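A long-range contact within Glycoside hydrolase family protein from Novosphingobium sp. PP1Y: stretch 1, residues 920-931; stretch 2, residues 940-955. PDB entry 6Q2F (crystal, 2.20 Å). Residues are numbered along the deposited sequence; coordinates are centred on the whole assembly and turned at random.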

# COMPACT_ATOMS: atom_id res chain seq x y z
N HIS A 920 4.43 16.40 27.50
CA HIS A 920 5.61 17.25 27.35
C HIS A 920 5.83 17.56 25.88
O HIS A 920 6.03 16.64 25.09
CB HIS A 920 6.88 16.58 27.91
CG HIS A 920 6.84 16.35 29.39
ND1 HIS A 920 7.78 16.87 30.25
CD2 HIS A 920 5.97 15.65 30.16
CE1 HIS A 920 7.48 16.52 31.49
NE2 HIS A 920 6.40 15.76 31.46
N PHE A 921 5.80 18.84 25.53
CA PHE A 921 5.99 19.27 24.15
C PHE A 921 7.25 20.13 24.08
O PHE A 921 7.48 20.97 24.97
CB PHE A 921 4.78 20.05 23.63
CG PHE A 921 3.48 19.33 23.79
CD1 PHE A 921 2.80 19.37 24.99
CD2 PHE A 921 2.93 18.61 22.74
CE1 PHE A 921 1.60 18.71 25.14
CE2 PHE A 921 1.74 17.94 22.88
CZ PHE A 921 1.07 17.99 24.09
N ARG A 922 8.06 19.89 23.04
CA ARG A 922 9.27 20.68 22.83
C ARG A 922 8.88 22.01 22.17
O ARG A 922 9.09 22.26 20.99
CB ARG A 922 10.27 19.91 21.98
CG ARG A 922 11.64 20.59 21.83
CD ARG A 922 12.54 19.78 20.88
NE ARG A 922 11.98 19.68 19.54
CZ ARG A 922 12.19 18.67 18.70
NH1 ARG A 922 12.92 17.63 19.08
NH2 ARG A 922 11.65 18.68 17.49
N VAL A 923 8.25 22.87 22.98
CA VAL A 923 7.82 24.18 22.50
C VAL A 923 7.73 25.09 23.71
O VAL A 923 7.56 24.65 24.85
CB VAL A 923 6.47 24.14 21.74
CG1 VAL A 923 5.37 23.63 22.65
CG2 VAL A 923 6.09 25.52 21.18
N THR A 924 7.80 26.39 23.44
CA THR A 924 7.96 27.41 24.44
C THR A 924 7.30 28.68 23.91
O THR A 924 7.07 28.82 22.72
CB THR A 924 9.47 27.54 24.69
OG1 THR A 924 10.13 27.89 23.47
CG2 THR A 924 10.04 26.32 25.33
N GLY A 925 6.97 29.60 24.81
CA GLY A 925 6.43 30.88 24.36
C GLY A 925 4.99 30.89 23.87
O GLY A 925 4.51 31.95 23.43
N LYS A 926 4.27 29.77 23.93
CA LYS A 926 2.92 29.68 23.40
C LYS A 926 1.97 29.15 24.46
O LYS A 926 2.32 28.24 25.22
CB LYS A 926 2.87 28.78 22.15
CG LYS A 926 3.72 29.28 20.96
CD LYS A 926 3.03 30.44 20.24
CE LYS A 926 3.68 30.71 18.87
NZ LYS A 926 3.04 31.84 18.13
N GLN A 927 0.75 29.69 24.52
CA GLN A 927 -0.21 29.11 25.44
C GLN A 927 -1.02 28.06 24.72
O GLN A 927 -1.73 28.38 23.75
CB GLN A 927 -1.11 30.15 26.08
CG GLN A 927 -1.85 31.10 25.21
CD GLN A 927 -2.86 31.86 26.04
OE1 GLN A 927 -3.47 31.29 26.94
NE2 GLN A 927 -3.02 33.15 25.77
N PRO A 928 -0.91 26.80 25.10
CA PRO A 928 -1.57 25.73 24.35
C PRO A 928 -3.07 25.83 24.50
O PRO A 928 -3.58 26.36 25.49
CB PRO A 928 -1.02 24.45 25.00
CG PRO A 928 -0.59 24.87 26.37
CD PRO A 928 -0.16 26.29 26.27
N GLU A 929 -3.78 25.33 23.49
CA GLU A 929 -5.22 25.14 23.55
C GLU A 929 -5.55 23.79 22.93
O GLU A 929 -4.86 23.34 22.00
CB GLU A 929 -5.98 26.24 22.80
CG GLU A 929 -5.99 27.59 23.49
CD GLU A 929 -6.84 28.61 22.74
OE1 GLU A 929 -6.91 28.53 21.49
OE2 GLU A 929 -7.45 29.48 23.40
N LEU A 930 -6.58 23.14 23.46
CA LEU A 930 -7.11 21.95 22.81
C LEU A 930 -8.10 22.35 21.73
O LEU A 930 -9.02 23.14 21.97
CB LEU A 930 -7.81 21.03 23.80
CG LEU A 930 -7.01 20.54 25.00
CD1 LEU A 930 -7.87 19.62 25.86
CD2 LEU A 930 -5.75 19.85 24.53
N TRP A 931 -7.93 21.78 20.53
CA TRP A 931 -8.89 21.94 19.44
C TRP A 931 -9.56 20.60 19.18
O TRP A 931 -8.89 19.58 19.02
CB TRP A 931 -8.21 22.43 18.16
CG TRP A 931 -7.70 23.83 18.23
CD1 TRP A 931 -7.23 24.48 19.33
CD2 TRP A 931 -7.61 24.76 17.14
NE1 TRP A 931 -6.85 25.76 18.99
CE2 TRP A 931 -7.07 25.96 17.66
CE3 TRP A 931 -7.95 24.71 15.78
CZ2 TRP A 931 -6.85 27.08 16.87
CZ3 TRP A 931 -7.73 25.83 14.99
CH2 TRP A 931 -7.18 27.00 15.54
N PRO A 940 -9.41 26.25 26.46
CA PRO A 940 -8.18 26.55 27.19
C PRO A 940 -7.79 25.38 28.08
O PRO A 940 -8.61 24.54 28.45
CB PRO A 940 -8.54 27.79 28.03
CG PRO A 940 -9.94 28.18 27.61
CD PRO A 940 -10.57 26.98 27.00
N ILE A 941 -6.50 25.35 28.43
CA ILE A 941 -5.93 24.23 29.16
C ILE A 941 -4.86 24.77 30.09
O ILE A 941 -4.27 25.82 29.84
CB ILE A 941 -5.40 23.15 28.17
CG1 ILE A 941 -5.26 21.79 28.86
CG2 ILE A 941 -4.11 23.57 27.48
CD1 ILE A 941 -6.57 21.10 29.10
N SER A 942 -4.65 24.08 31.21
CA SER A 942 -3.58 24.43 32.13
C SER A 942 -2.24 24.01 31.54
O SER A 942 -2.16 23.04 30.79
CB SER A 942 -3.79 23.75 33.49
OG SER A 942 -4.92 24.29 34.14
N TYR A 943 -1.18 24.74 31.90
CA TYR A 943 0.13 24.43 31.35
C TYR A 943 1.21 25.08 32.21
O TYR A 943 0.96 26.03 32.94
CB TYR A 943 0.27 24.89 29.89
CG TYR A 943 0.27 26.39 29.74
CD1 TYR A 943 -0.92 27.09 29.59
CD2 TYR A 943 1.46 27.12 29.76
CE1 TYR A 943 -0.93 28.47 29.46
CE2 TYR A 943 1.46 28.50 29.64
CZ TYR A 943 0.26 29.17 29.49
OH TYR A 943 0.24 30.54 29.37
N ARG A 944 2.43 24.57 32.05
CA ARG A 944 3.63 25.17 32.63
C ARG A 944 4.73 25.14 31.59
O ARG A 944 5.01 24.09 30.99
CB ARG A 944 4.08 24.43 33.90
CG ARG A 944 5.58 24.38 34.07
CD ARG A 944 5.97 23.93 35.47
NE ARG A 944 5.86 25.00 36.45
CZ ARG A 944 6.88 25.76 36.85
NH1 ARG A 944 8.09 25.56 36.34
NH2 ARG A 944 6.69 26.71 37.76
N ILE A 945 5.32 26.31 31.34
CA ILE A 945 6.44 26.44 30.41
C ILE A 945 7.70 26.54 31.24
O ILE A 945 7.77 27.33 32.18
CB ILE A 945 6.28 27.67 29.50
CG1 ILE A 945 4.94 27.62 28.77
CG2 ILE A 945 7.43 27.74 28.51
CD1 ILE A 945 4.75 28.72 27.77
N SER A 946 8.69 25.71 30.92
CA SER A 946 9.85 25.60 31.78
C SER A 946 10.90 24.71 31.12
O SER A 946 10.58 23.64 30.60
CB SER A 946 9.46 25.02 33.14
OG SER A 946 10.57 24.99 34.01
N GLY A 947 12.15 25.15 31.17
CA GLY A 947 13.26 24.34 30.71
C GLY A 947 13.13 23.84 29.29
O GLY A 947 13.47 22.68 29.02
N GLY A 948 12.67 24.69 28.37
CA GLY A 948 12.64 24.30 26.97
C GLY A 948 11.45 23.46 26.56
O GLY A 948 11.40 23.01 25.41
N GLU A 949 10.49 23.24 27.46
CA GLU A 949 9.33 22.43 27.14
C GLU A 949 8.09 23.04 27.78
O GLU A 949 8.17 23.85 28.70
CB GLU A 949 9.49 20.99 27.64
CG GLU A 949 9.55 20.95 29.17
CD GLU A 949 9.53 19.56 29.75
OE1 GLU A 949 9.40 18.59 28.98
OE2 GLU A 949 9.64 19.45 31.00
N THR A 950 6.93 22.62 27.28
CA THR A 950 5.65 22.95 27.88
C THR A 950 5.04 21.65 28.39
O THR A 950 5.02 20.65 27.66
CB THR A 950 4.72 23.63 26.87
OG1 THR A 950 5.32 24.84 26.42
CG2 THR A 950 3.34 23.94 27.50
N VAL A 951 4.58 21.65 29.62
CA VAL A 951 3.96 20.49 30.22
C VAL A 951 2.47 20.76 30.36
O VAL A 951 2.07 21.76 30.90
CB VAL A 951 4.57 20.14 31.56
CG1 VAL A 951 4.07 18.81 32.03
CG2 VAL A 951 6.06 20.11 31.47
N VAL A 952 1.66 19.86 29.84
CA VAL A 952 0.24 20.04 29.87
C VAL A 952 -0.45 18.86 30.45
O VAL A 952 -0.24 17.78 29.99
CB VAL A 952 -0.29 20.24 28.46
CG1 VAL A 952 -1.77 20.50 28.45
CG2 VAL A 952 0.44 21.37 27.79
N PRO A 953 -1.28 19.02 31.46
CA PRO A 953 -1.99 17.86 31.98
C PRO A 953 -3.14 17.55 31.03
O PRO A 953 -3.91 18.42 30.73
CB PRO A 953 -2.49 18.31 33.32
CG PRO A 953 -2.55 19.77 33.23
CD PRO A 953 -1.46 20.19 32.31
N LEU A 954 -3.25 16.33 30.57
CA LEU A 954 -4.27 15.96 29.60
C LEU A 954 -5.07 14.79 30.13
O LEU A 954 -4.51 13.83 30.67
CB LEU A 954 -3.67 15.58 28.24
CG LEU A 954 -3.12 16.69 27.36
CD1 LEU A 954 -2.65 16.06 26.07
CD2 LEU A 954 -4.18 17.73 27.08
N HIS A 955 -6.38 14.86 29.95
CA HIS A 955 -7.22 13.68 30.08
C HIS A 955 -7.61 13.26 28.68
O HIS A 955 -8.08 14.08 27.89
CB HIS A 955 -8.47 13.94 30.91
CG HIS A 955 -9.37 12.74 30.97
ND1 HIS A 955 -9.18 11.73 31.88
CD2 HIS A 955 -10.40 12.36 30.18
CE1 HIS A 955 -10.10 10.80 31.69
NE2 HIS A 955 -10.85 11.15 30.66
O HOH W 1 4.64 27.05 24.64

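The contact between these stretches illustrates a common economy of β-rich proteins: a short antiparallel pairing fixes the register at one end, side-chain and water hydrogen bonds extend it, and apolar packing continues the contact. Most of stretch 2 is a β hairpin, strands 943-946 and 949-955 joined by a type I' turn from Ser946 to Glu949; Ile941 lies on the segment leading into it. Gly947 and Gly948 occupy the middle positions of the turn with positive phi angles, a backbone region that favours glycine.

The pairing is brief but well formed. Phe921 and Thr950 face each other as a hydrogen-bonded antiparallel pair, Phe921 N donating to Thr950 O and Thr950 N to Phe921 O, both at 2.9 Å and nearly straight. One residue along, His920 pairs with Val951 without such bonds, and their side chains share a face of the sheet. There Val951 CG2 lies over the imidazole, 4.1 Å from the ring centroid of His920, while the ring edge is left free for a polar partner: His920 ND1 donates to Glu949 OE1 at 2.7 Å. The p rotamer of Glu949 and its extended chi2 help carry the carboxylate to this position, although its CA-to-CB bond points sideways.

Beyond Phe921 stretch 1 leaves the strand, and Thr950 takes over from the backbone pairing. Its hydroxyl donates to the carbonyl of the loop, Thr950 OG1 to Val923 O at 2.7 Å, and also accepts from a water, 2.9 Å from Thr950 OG1, that in turn accepts from Lys926 N at 2.8 Å. A small β-branched alcohol thus serves a buried place where the neighbouring chain presents polar backbone atoms.

Farther along, the contact becomes apolar. Pro928, buried and directed toward stretch 2, is its hub. Pro928 CD lies over one face of the Tyr943 ring, 3.7 Å from its centroid, and Pro928 CG is 3.9 Å from both Ile941 CG2 and Val952 CG2. A compact, rigid ring with no amide hydrogen suits this site, since it offers carbon to its neighbours and leaves no backbone donor to satisfy. Val952 also connects the two regions, because its CG2 lies 3.9 Å from Phe921 CE1. Leu930 extends the packing: its CA-to-CB bond points sideways, but its end comes nearer, placing Leu930 CD1 3.8 Å from Ile941 CD1 and Leu930 CD2 3.7 Å from Leu954 CD2. Ile945 packs toward the turn end against the stretch 1 backbone, with Ile945 CD1 3.6 Å from Lys926 O, and nearer the turn Thr924 CG2 lies 3.4 Å from Gly948 C. Altogether 979 Å² is buried, counting both stretches.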